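Local coordinates for mitochondrial edited mRNA stability factor 1 (Trypanosoma brucei, PDB 6U9X), which binds RNA through a Nudix-type domain and probably processes the 5' ends of mitochondrial mRNAs, at residues I170-A175 / V262-R267; V180-L185 / L202-K207; Y237-L242 / T334-S339. All coordinates share one frame; numbering follows the deposited sequence.

Interaction 1 (I170-A175 / V262-R267); sequences IFRRLA and VPSDIR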
loop_
_atom_site.group_PDB
_atom_site.type_symbol
_atom_site.label_atom_id
_atom_site.label_comp_id
_atom_site.label_asym_id
_atom_site.label_seq_id
_atom_site.Cartn_x
_atom_site.Cartn_y
_atom_site.Cartn_z
ATOM N N ILE A 170 -2.284 -14.228 5.658
ATOM C CA ILE A 170 -1.714 -15.476 6.152
ATOM C C ILE A 170 -2.614 -16.001 7.262
ATOM O O ILE A 170 -2.889 -15.292 8.237
ATOM C CB ILE A 170 -0.279 -15.268 6.657
ATOM C CG1 ILE A 170 0.692 -15.173 5.478
ATOM C CG2 ILE A 170 0.126 -16.382 7.608
ATOM C CD1 ILE A 170 0.779 -16.429 4.651
ATOM N N PHE A 171 -3.080 -17.238 7.116
ATOM C CA PHE A 171 -3.935 -17.855 8.115
ATOM C C PHE A 171 -3.399 -19.231 8.481
ATOM O O PHE A 171 -2.602 -19.830 7.755
ATOM C CB PHE A 171 -5.394 -17.961 7.638
ATOM C CG PHE A 171 -5.620 -18.980 6.552
ATOM C CD1 PHE A 171 -5.471 -18.635 5.219
ATOM C CD2 PHE A 171 -6.018 -20.272 6.863
ATOM C CE1 PHE A 171 -5.693 -19.564 4.217
ATOM C CE2 PHE A 171 -6.240 -21.206 5.867
ATOM C CZ PHE A 171 -6.083 -20.849 4.542
ATOM N N ARG A 172 -3.854 -19.726 9.630
ATOM C CA ARG A 172 -3.451 -21.033 10.124
ATOM C C ARG A 172 -4.661 -21.739 10.720
ATOM O O ARG A 172 -5.561 -21.103 11.275
ATOM C CB ARG A 172 -2.338 -20.921 11.174
ATOM C CG ARG A 172 -2.768 -20.226 12.454
ATOM C CD ARG A 172 -1.730 -20.372 13.549
ATOM N NE ARG A 172 -2.232 -19.892 14.832
ATOM C CZ ARG A 172 -1.568 -19.983 15.978
ATOM N NH1 ARG A 172 -0.363 -20.539 16.007
ATOM N NH2 ARG A 172 -2.107 -19.518 17.098
ATOM N N ARG A 173 -4.676 -23.062 10.593
ATOM C CA ARG A 173 -5.738 -23.848 11.196
ATOM C C ARG A 173 -5.502 -23.993 12.695
ATOM O O ARG A 173 -4.390 -23.808 13.200
ATOM C CB ARG A 173 -5.831 -25.230 10.548
ATOM C CG ARG A 173 -5.973 -25.212 9.035
ATOM C CD ARG A 173 -5.870 -26.623 8.472
ATOM N NE ARG A 173 -5.804 -26.642 7.013
ATOM C CZ ARG A 173 -6.661 -27.299 6.239
ATOM N NH1 ARG A 173 -7.650 -27.993 6.784
ATOM N NH2 ARG A 173 -6.528 -27.266 4.919
ATOM N N LEU A 174 -6.569 -24.329 13.411
ATOM C CA LEU A 174 -6.510 -24.555 14.846
ATOM C C LEU A 174 -7.059 -25.936 15.167
ATOM O O LEU A 174 -7.976 -26.421 14.496
ATOM C CB LEU A 174 -7.295 -23.483 15.611
ATOM N N ALA A 175 -6.482 -26.576 16.178
ATOM C CA ALA A 175 -7.059 -27.805 16.696
ATOM C C ALA A 175 -8.341 -27.489 17.459
ATOM O O ALA A 175 -8.506 -26.394 18.005
ATOM C CB ALA A 175 -6.060 -28.529 17.599
ATOM N N VAL A 262 -0.271 -21.145 6.402
ATOM C CA VAL A 262 1.037 -21.545 6.912
ATOM C C VAL A 262 0.822 -22.645 7.944
ATOM O O VAL A 262 -0.284 -22.760 8.493
ATOM C CB VAL A 262 1.776 -20.340 7.508
ATOM C CG1 VAL A 262 1.995 -19.287 6.446
ATOM C CG2 VAL A 262 1.000 -19.774 8.679
ATOM N N PRO A 263 1.821 -23.478 8.231
ATOM C CA PRO A 263 1.639 -24.502 9.263
ATOM C C PRO A 263 1.472 -23.860 10.630
ATOM O O PRO A 263 2.005 -22.782 10.905
ATOM C CB PRO A 263 2.928 -25.326 9.181
ATOM C CG PRO A 263 3.937 -24.381 8.635
ATOM C CD PRO A 263 3.201 -23.458 7.710
ATOM N N SER A 264 0.714 -24.543 11.492
ATOM C CA SER A 264 0.319 -23.952 12.767
ATOM C C SER A 264 1.518 -23.600 13.638
ATOM O O SER A 264 1.428 -22.702 14.483
ATOM C CB SER A 264 -0.615 -24.905 13.514
ATOM O OG SER A 264 -1.294 -24.233 14.559
ATOM N N ASP A 265 2.648 -24.283 13.447
ATOM C CA ASP A 265 3.843 -24.068 14.253
ATOM C C ASP A 265 4.894 -23.236 13.527
ATOM O O ASP A 265 6.094 -23.398 13.776
ATOM C CB ASP A 265 4.437 -25.410 14.682
ATOM C CG ASP A 265 4.714 -26.330 13.506
ATOM O OD1 ASP A 265 5.601 -26.009 12.687
ATOM O OD2 ASP A 265 4.043 -27.379 13.401
ATOM N N ILE A 266 4.470 -22.339 12.635
ATOM C CA ILE A 266 5.424 -21.599 11.819
ATOM C C ILE A 266 6.149 -20.568 12.674
ATOM O O ILE A 266 5.571 -19.965 13.589
ATOM C CB ILE A 266 4.724 -20.946 10.614
ATOM C CG1 ILE A 266 5.758 -20.458 9.593
ATOM C CG2 ILE A 266 3.812 -19.809 11.057
ATOM C CD1 ILE A 266 6.484 -21.578 8.874
ATOM N N ARG A 267 7.433 -20.374 12.383
ATOM C CA ARG A 267 8.274 -19.417 13.095
ATOM C C ARG A 267 7.935 -18.009 12.615
ATOM O O ARG A 267 8.194 -17.662 11.457
ATOM C CB ARG A 267 9.744 -19.751 12.850
ATOM C CG ARG A 267 10.735 -18.888 13.600
ATOM C CD ARG A 267 12.107 -19.546 13.599
ATOM N NE ARG A 267 12.866 -19.227 14.804
ATOM C CZ ARG A 267 12.821 -19.940 15.924
ATOM N NH1 ARG A 267 12.053 -21.019 15.993
ATOM N NH2 ARG A 267 13.539 -19.573 16.975
HETATM O O HOH W 1 -2.079 -24.420 9.212
#
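Ile170 and Val262 meet branch against branch, their side chains crossing at about a right angle. With CG1 of Ile170 beside its own backbone N (chi1 -77°), both CD1 and CG2 turn to the same methyl, and Val262 CG1 lies 3.6 Å from Ile170 CD1 and equally far from Ile170 CG2. Next along the chain, Val262 N donates to Phe171 O at 3.0 Å. Phe171 also bonds through its backbone to Ala260, so the residue is held as in parallel beta pairing, here between strands 165-173 and 255-261 of the Nudix sheet. A water bridging Arg173 N and Val262 O stands where the next direct rung would fall, and the two chains part around it. Arg172 runs alongside the turn to Ser264: chi1 of 66° tucks CG over the main chain, the rest of the side chain runs extended, and NH1 meets Ser264 O at 3.2 Å, in the carbonyl plane but bent at the hydrogen (138°). NH2 pairs with Glu181, and Trp310 adds a cation-pi contact, so several groups fix the guanidinium. Ser264, at the second position of the type I turn from Pro263 to Ile266, gives a weak bond from OG to Arg173 O (3.4 Å).

Interaction 2 (V180-L185 / L202-K207); sequences VEWLML and LKLPGK. With nucleotides of chain C.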
loop_
_atom_site.group_PDB
_atom_site.type_symbol
_atom_site.label_atom_id
_atom_site.label_comp_id
_atom_site.label_asym_id
_atom_site.label_seq_id
_atom_site.Cartn_x
_atom_site.Cartn_y
_atom_site.Cartn_z
ATOM N N VAL A 180 -10.299 -20.196 11.741
ATOM C CA VAL A 180 -8.865 -20.018 11.569
ATOM C C VAL A 180 -8.452 -18.670 12.145
ATOM O O VAL A 180 -9.280 -17.792 12.404
ATOM C CB VAL A 180 -8.437 -20.127 10.090
ATOM C CG1 VAL A 180 -8.735 -21.523 9.551
ATOM C CG2 VAL A 180 -9.130 -19.061 9.255
ATOM N N GLU A 181 -7.147 -18.517 12.345
ATOM C CA GLU A 181 -6.551 -17.287 12.844
ATOM C C GLU A 181 -5.676 -16.661 11.765
ATOM O O GLU A 181 -5.060 -17.365 10.961
ATOM C CB GLU A 181 -5.710 -17.548 14.097
ATOM C CG GLU A 181 -6.483 -18.134 15.265
ATOM C CD GLU A 181 -5.587 -18.460 16.446
ATOM O OE1 GLU A 181 -4.411 -18.818 16.221
ATOM O OE2 GLU A 181 -6.056 -18.356 17.599
ATOM N N TRP A 182 -5.622 -15.332 11.758
ATOM C CA TRP A 182 -4.830 -14.581 10.795
ATOM C C TRP A 182 -3.752 -13.784 11.516
ATOM O O TRP A 182 -3.953 -13.315 12.640
ATOM C CB TRP A 182 -5.706 -13.629 9.970
ATOM C CG TRP A 182 -6.879 -14.292 9.321
ATOM C CD1 TRP A 182 -8.024 -14.715 9.931
ATOM C CD2 TRP A 182 -7.027 -14.603 7.930
ATOM N NE1 TRP A 182 -8.874 -15.274 9.009
ATOM C CE2 TRP A 182 -8.286 -15.217 7.772
ATOM C CE3 TRP A 182 -6.217 -14.423 6.804
ATOM C CZ2 TRP A 182 -8.754 -15.651 6.534
ATOM C CZ3 TRP A 182 -6.684 -14.857 5.575
ATOM C CH2 TRP A 182 -7.941 -15.463 5.450
ATOM N N LEU A 183 -2.607 -13.627 10.855
ATOM C CA LEU A 183 -1.498 -12.862 11.411
ATOM C C LEU A 183 -1.756 -11.373 11.208
ATOM O O LEU A 183 -1.966 -10.921 10.076
ATOM C CB LEU A 183 -0.185 -13.285 10.756
ATOM C CG LEU A 183 1.094 -13.173 11.590
ATOM C CD1 LEU A 183 2.228 -13.934 10.924
ATOM C CD2 LEU A 183 1.486 -11.722 11.799
ATOM N N MET A 184 -1.726 -10.612 12.298
ATOM C CA MET A 184 -2.043 -9.191 12.280
ATOM C C MET A 184 -0.842 -8.374 12.734
ATOM O O MET A 184 -0.081 -8.800 13.608
ATOM C CB MET A 184 -3.245 -8.889 13.176
ATOM C CG MET A 184 -4.482 -9.695 12.829
ATOM S SD MET A 184 -5.135 -9.266 11.207
ATOM C CE MET A 184 -5.455 -7.518 11.426
ATOM N N LEU A 185 -0.684 -7.195 12.138
ATOM C CA LEU A 185 0.385 -6.263 12.465
ATOM C C LEU A 185 -0.203 -4.922 12.887
ATOM O O LEU A 185 -1.383 -4.634 12.669
ATOM C CB LEU A 185 1.331 -6.059 11.275
ATOM C CG LEU A 185 2.249 -7.208 10.867
ATOM C CD1 LEU A 185 2.768 -6.964 9.464
ATOM C CD2 LEU A 185 3.400 -7.360 11.857
ATOM N N LEU A 202 -3.775 -1.063 12.002
ATOM C CA LEU A 202 -3.902 -2.498 12.232
ATOM C C LEU A 202 -4.091 -3.179 10.881
ATOM O O LEU A 202 -5.150 -3.053 10.258
ATOM C CB LEU A 202 -5.070 -2.796 13.168
ATOM C CG LEU A 202 -5.450 -4.272 13.314
ATOM C CD1 LEU A 202 -4.321 -5.051 13.962
ATOM C CD2 LEU A 202 -6.740 -4.430 14.105
ATOM N N LYS A 203 -3.071 -3.903 10.430
ATOM C CA LYS A 203 -3.049 -4.434 9.077
ATOM C C LYS A 203 -2.631 -5.896 9.076
ATOM O O LYS A 203 -2.092 -6.420 10.055
ATOM C CB LYS A 203 -2.094 -3.631 8.184
ATOM C CG LYS A 203 -0.660 -3.602 8.698
ATOM C CD LYS A 203 0.220 -2.701 7.853
ATOM C CE LYS A 203 0.425 -3.275 6.461
ATOM N NZ LYS A 203 1.438 -4.366 6.445
ATOM N N LEU A 204 -2.902 -6.547 7.957
ATOM C CA LEU A 204 -2.338 -7.840 7.615
ATOM C C LEU A 204 -1.024 -7.628 6.874
ATOM O O LEU A 204 -0.752 -6.526 6.388
ATOM C CB LEU A 204 -3.325 -8.631 6.757
ATOM C CG LEU A 204 -4.507 -9.292 7.478
ATOM C CD1 LEU A 204 -5.596 -8.282 7.808
ATOM C CD2 LEU A 204 -5.074 -10.435 6.656
ATOM N N PRO A 205 -0.167 -8.648 6.794
ATOM C CA PRO A 205 1.124 -8.460 6.119
ATOM C C PRO A 205 0.949 -8.013 4.674
ATOM O O PRO A 205 -0.028 -8.358 4.005
ATOM C CB PRO A 205 1.771 -9.846 6.200
ATOM C CG PRO A 205 1.151 -10.476 7.395
ATOM C CD PRO A 205 -0.265 -9.978 7.421
ATOM N N GLY A 206 1.907 -7.228 4.201
ATOM C CA GLY A 206 1.917 -6.748 2.829
ATOM C C GLY A 206 2.259 -5.274 2.729
ATOM O O GLY A 206 2.002 -4.480 3.636
ATOM N N LYS A 207 2.851 -4.892 1.596
ATOM C CA LYS A 207 3.224 -3.503 1.361
ATOM C C LYS A 207 2.759 -3.038 -0.013
ATOM O O LYS A 207 1.568 -2.785 -0.220
ATOM C CB LYS A 207 4.737 -3.323 1.489
ATOM C CG LYS A 207 5.267 -3.424 2.908
ATOM C CD LYS A 207 6.787 -3.481 2.906
ATOM C CE LYS A 207 7.366 -2.992 4.220
ATOM N NZ LYS A 207 8.850 -2.890 4.150
ATOM P P G C 8 -7.284 -2.392 3.940
ATOM O OP1 G C 8 -7.692 -3.682 3.330
ATOM O OP2 G C 8 -8.004 -1.162 3.552
ATOM O "O5'" G C 8 -7.499 -2.538 5.509
ATOM C "C5'" G C 8 -7.982 -1.445 6.273
ATOM C "C4'" G C 8 -6.854 -0.572 6.757
ATOM O "O4'" G C 8 -7.384 0.674 7.283
ATOM C "C3'" G C 8 -6.015 -1.142 7.893
ATOM O "O3'" G C 8 -4.995 -2.014 7.440
ATOM C "C2'" G C 8 -5.491 0.109 8.577
ATOM O "O2'" G C 8 -4.432 0.681 7.825
ATOM C "C1'" G C 8 -6.704 1.025 8.466
#
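Leu204 pushes its two methyls against different neighbours on the strand opposite. CD1 rests on the sulfur of Met184, 3.6 Å from SD, while CD2 approaches CE3 of the Trp182 ring at 4.2 Å. Met184 folds back on itself, bent at both chi2 (-66°) and chi3 (-59°), and this curl carries CE into the notch between two leucines: it lies 3.7 Å from Leu202 CD1 and as close to Leu204 CD1. Behind this layer the backbones form an antiparallel hydrogen-bonded pair, with Leu185 N donating to Lys203 O and Lys203 N returning a bond to Leu185 O. On the other face Leu185 CB meets Lys203 CG at 4.1 Å, and Leu185 CD1 reaches towards Pro205, whose own CD abuts Leu183 O at 3.3 Å. The lysine chain then curls at chi3 and chi4, bringing NZ to Leu204 O and Gly206 O as well as to Glu226, three acceptors for one buried ammonium. The RNA comes in at the Leu202 end, where O3' of G8 of chain C donates to Leu202 O (3.0 Å). The hairpin of strands 180-188 and 200-203 is thus wedged between helix 313-320, which meets Trp182, Met184 and Leu202, and the Nudix helix 215-227, which receives Leu185 and Pro205.

Interaction 3 (Y237-L242 / T334-S339); sequences YPTGHL and TPPPYS. With nucleotides of chain C.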
loop_
_atom_site.group_PDB
_atom_site.type_symbol
_atom_site.label_atom_id
_atom_site.label_comp_id
_atom_site.label_asym_id
_atom_site.label_seq_id
_atom_site.Cartn_x
_atom_site.Cartn_y
_atom_site.Cartn_z
ATOM N N TYR A 237 -3.100 -17.351 -3.348
ATOM C CA TYR A 237 -4.248 -17.283 -4.241
ATOM C C TYR A 237 -4.844 -15.880 -4.215
ATOM O O TYR A 237 -5.028 -15.307 -3.127
ATOM C CB TYR A 237 -5.304 -18.324 -3.843
ATOM C CG TYR A 237 -4.803 -19.752 -3.890
ATOM C CD1 TYR A 237 -4.867 -20.492 -5.064
ATOM C CD2 TYR A 237 -4.263 -20.359 -2.763
ATOM C CE1 TYR A 237 -4.410 -21.796 -5.114
ATOM C CE2 TYR A 237 -3.803 -21.663 -2.804
ATOM C CZ TYR A 237 -3.880 -22.377 -3.983
ATOM O OH TYR A 237 -3.422 -23.676 -4.029
ATOM N N PRO A 238 -5.161 -15.297 -5.371
ATOM C CA PRO A 238 -5.745 -13.949 -5.382
ATOM C C PRO A 238 -7.186 -13.963 -4.897
ATOM O O PRO A 238 -7.960 -14.865 -5.219
ATOM C CB PRO A 238 -5.654 -13.540 -6.857
ATOM C CG PRO A 238 -5.688 -14.838 -7.600
ATOM C CD PRO A 238 -4.964 -15.833 -6.730
ATOM N N THR A 239 -7.546 -12.939 -4.118
ATOM C CA THR A 239 -8.853 -12.898 -3.477
ATOM C C THR A 239 -9.655 -11.630 -3.729
ATOM O O THR A 239 -10.810 -11.566 -3.295
ATOM C CB THR A 239 -8.711 -13.089 -1.960
ATOM O OG1 THR A 239 -7.709 -12.198 -1.457
ATOM C CG2 THR A 239 -8.314 -14.517 -1.652
ATOM N N GLY A 240 -9.102 -10.633 -4.397
ATOM C CA GLY A 240 -9.868 -9.445 -4.722
ATOM C C GLY A 240 -8.973 -8.228 -4.829
ATOM O O GLY A 240 -7.762 -8.293 -4.633
ATOM N N HIS A 241 -9.610 -7.105 -5.153
ATOM C CA HIS A 241 -8.913 -5.834 -5.265
ATOM C C HIS A 241 -9.904 -4.700 -5.050
ATOM O O HIS A 241 -11.057 -4.786 -5.481
ATOM C CB HIS A 241 -8.223 -5.686 -6.625
ATOM C CG HIS A 241 -9.170 -5.601 -7.781
ATOM N ND1 HIS A 241 -9.739 -6.716 -8.360
ATOM C CD2 HIS A 241 -9.642 -4.536 -8.469
ATOM C CE1 HIS A 241 -10.525 -6.341 -9.353
ATOM N NE2 HIS A 241 -10.484 -5.023 -9.440
ATOM N N LEU A 242 -9.445 -3.644 -4.384
ATOM C CA LEU A 242 -10.262 -2.476 -4.100
ATOM C C LEU A 242 -9.581 -1.222 -4.628
ATOM O O LEU A 242 -8.351 -1.106 -4.611
ATOM C CB LEU A 242 -10.516 -2.324 -2.593
ATOM C CG LEU A 242 -11.059 -3.547 -1.850
ATOM C CD1 LEU A 242 -11.207 -3.251 -0.366
ATOM C CD2 LEU A 242 -12.384 -3.992 -2.447
ATOM N N THR A 334 -11.635 -13.576 0.574
ATOM C CA THR A 334 -12.421 -14.768 0.279
ATOM C C THR A 334 -11.722 -15.582 -0.803
ATOM O O THR A 334 -11.563 -15.087 -1.927
ATOM C CB THR A 334 -13.824 -14.400 -0.170
ATOM O OG1 THR A 334 -14.531 -13.800 0.922
ATOM C CG2 THR A 334 -14.576 -15.642 -0.621
ATOM N N PRO A 335 -11.300 -16.812 -0.519
ATOM C CA PRO A 335 -10.495 -17.573 -1.485
ATOM C C PRO A 335 -11.302 -17.949 -2.712
ATOM O O PRO A 335 -12.542 -17.981 -2.668
ATOM C CB PRO A 335 -10.082 -18.825 -0.694
ATOM C CG PRO A 335 -10.292 -18.470 0.735
ATOM C CD PRO A 335 -11.448 -17.526 0.757
ATOM N N PRO A 336 -10.638 -18.234 -3.828
ATOM C CA PRO A 336 -11.343 -18.726 -5.012
ATOM C C PRO A 336 -11.696 -20.193 -4.848
ATOM O O PRO A 336 -11.021 -20.921 -4.104
ATOM C CB PRO A 336 -10.327 -18.522 -6.149
ATOM C CG PRO A 336 -9.183 -17.743 -5.545
ATOM C CD PRO A 336 -9.203 -18.047 -4.087
ATOM N N PRO A 337 -12.745 -20.665 -5.526
ATOM C CA PRO A 337 -13.151 -22.070 -5.355
ATOM C C PRO A 337 -12.089 -23.078 -5.762
ATOM O O PRO A 337 -12.002 -24.147 -5.144
ATOM C CB PRO A 337 -14.400 -22.181 -6.244
ATOM C CG PRO A 337 -14.920 -20.784 -6.333
ATOM C CD PRO A 337 -13.702 -19.909 -6.351
ATOM N N TYR A 338 -11.268 -22.774 -6.773
ATOM C CA TYR A 338 -10.304 -23.757 -7.257
ATOM C C TYR A 338 -9.185 -24.039 -6.262
ATOM O O TYR A 338 -8.388 -24.953 -6.500
ATOM C CB TYR A 338 -9.710 -23.309 -8.603
ATOM C CG TYR A 338 -8.757 -22.127 -8.548
ATOM C CD1 TYR A 338 -7.428 -22.290 -8.169
ATOM C CD2 TYR A 338 -9.180 -20.854 -8.910
ATOM C CE1 TYR A 338 -6.558 -21.216 -8.127
ATOM C CE2 TYR A 338 -8.314 -19.775 -8.873
ATOM C CZ TYR A 338 -7.006 -19.962 -8.480
ATOM O OH TYR A 338 -6.143 -18.889 -8.443
ATOM N N SER A 339 -9.105 -23.291 -5.164
ATOM C CA SER A 339 -8.045 -23.469 -4.182
ATOM C C SER A 339 -8.387 -24.482 -3.099
ATOM O O SER A 339 -7.504 -24.835 -2.309
ATOM C CB SER A 339 -7.707 -22.127 -3.525
ATOM O OG SER A 339 -8.829 -21.601 -2.835
ATOM P P G C 7 -1.742 1.803 3.649
ATOM O OP1 G C 7 -0.926 1.407 4.821
ATOM O OP2 G C 7 -1.162 1.835 2.284
ATOM O "O5'" G C 7 -2.918 0.740 3.551
ATOM C "C5'" G C 7 -4.038 0.834 4.417
ATOM C "C4'" G C 7 -5.228 0.104 3.863
ATOM O "O4'" G C 7 -5.843 0.920 2.835
ATOM C "C3'" G C 7 -4.915 -1.254 3.223
ATOM O "O3'" G C 7 -5.676 -2.343 3.785
ATOM C "C2'" G C 7 -5.203 -1.054 1.732
ATOM O "O2'" G C 7 -5.776 -2.183 1.114
ATOM C "C1'" G C 7 -6.171 0.121 1.723
ATOM N N9 G C 7 -6.116 0.932 0.513
ATOM C C8 G C 7 -5.077 1.625 -0.053
ATOM N N7 G C 7 -5.431 2.239 -1.155
ATOM C C5 G C 7 -6.777 1.928 -1.319
ATOM C C6 G C 7 -7.722 2.289 -2.317
ATOM O O6 G C 7 -7.575 2.992 -3.319
ATOM N N1 G C 7 -8.967 1.732 -2.057
ATOM C C2 G C 7 -9.280 0.934 -0.987
ATOM N N2 G C 7 -10.544 0.496 -0.915
ATOM N N3 G C 7 -8.419 0.589 -0.055
ATOM C C4 G C 7 -7.203 1.121 -0.288
#
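Strand 237-242 of the Nudix sheet is met along its first half, residues 237-239, by a proline-rich loop, residues 334-339, that follows helix 328-332 and tightens into a short 3-10 turn. No hydrogen bond spans the two segments; the contact illustrates how prolines, which lack an N-H, can bind a strand through ring carbons and aromatic surfaces instead. Its centre is Tyr237. Ser339 CB sits 3.5 Å from the ring centroid and only 9° off the normal, a CH-pi contact squarely over one face. Tyr338 comes from another side, its CE1 at the ring edge 3.6 Å from Tyr237 CD1, with the two ring planes inclined at 65°. Tyr338 OH lies in the plane of the Tyr237 ring, at its edge, and is 3.7 Å from Pro238 CD, so Tyr338 touches two successive strand residues.

The serine is placed by its own turn. A chi1 of 62° turns OG back towards the loop backbone, where it bonds to Pro336 O at 2.6 Å, and Ser339 N bonds to the same oxygen; these two bonds help to hold CB over the tyrosine ring. Pro336 faces the strand, with CG beside Pro238 O and CD 3.9 Å from Tyr237 CB. Further along, the methyl of Thr239 touches the loop, CG2 lying 3.3 Å from Thr334 O, while its hydroxyl turns to Arg332 O. At the far end of the strand, Leu242 CB packs against N2 of G7 of chain C.

The strand is backed by strand 255-261, bonded to it at Tyr237, Thr239 and Leu242; Thr239 also touches Tyr257, a residue seen binding GDP in this protein. On the loop side, Thr334 and Pro335 pack on helix 342-345, and Thr334 OG1 is tied back to Ala330 in helix 328-332.

All three contacts reach one mixed sheet, but at different depths. Interaction 2 is core: every touching residue is buried, and paired backbones are sealed by leucine, methionine and proline. Interactions 1 and 3 are partly buried and join the sheet to loops, the first through bonds to carbonyls and a water, the third through rings, methyl and methylene groups, with no hydrogen bond across it. Interactions 1 and 2 touch directly, since strands 165-173 and 180-188 are neighbours; Ile170 O lies 3.1 Å from Leu183 N, a probable hydrogen bond. Interaction 3 stands apart, yet strand 255-261 links it to interaction 1. RNA bonds to interaction 2 and touches the strand of interaction 3 only at Leu242, beyond its contact with the loop.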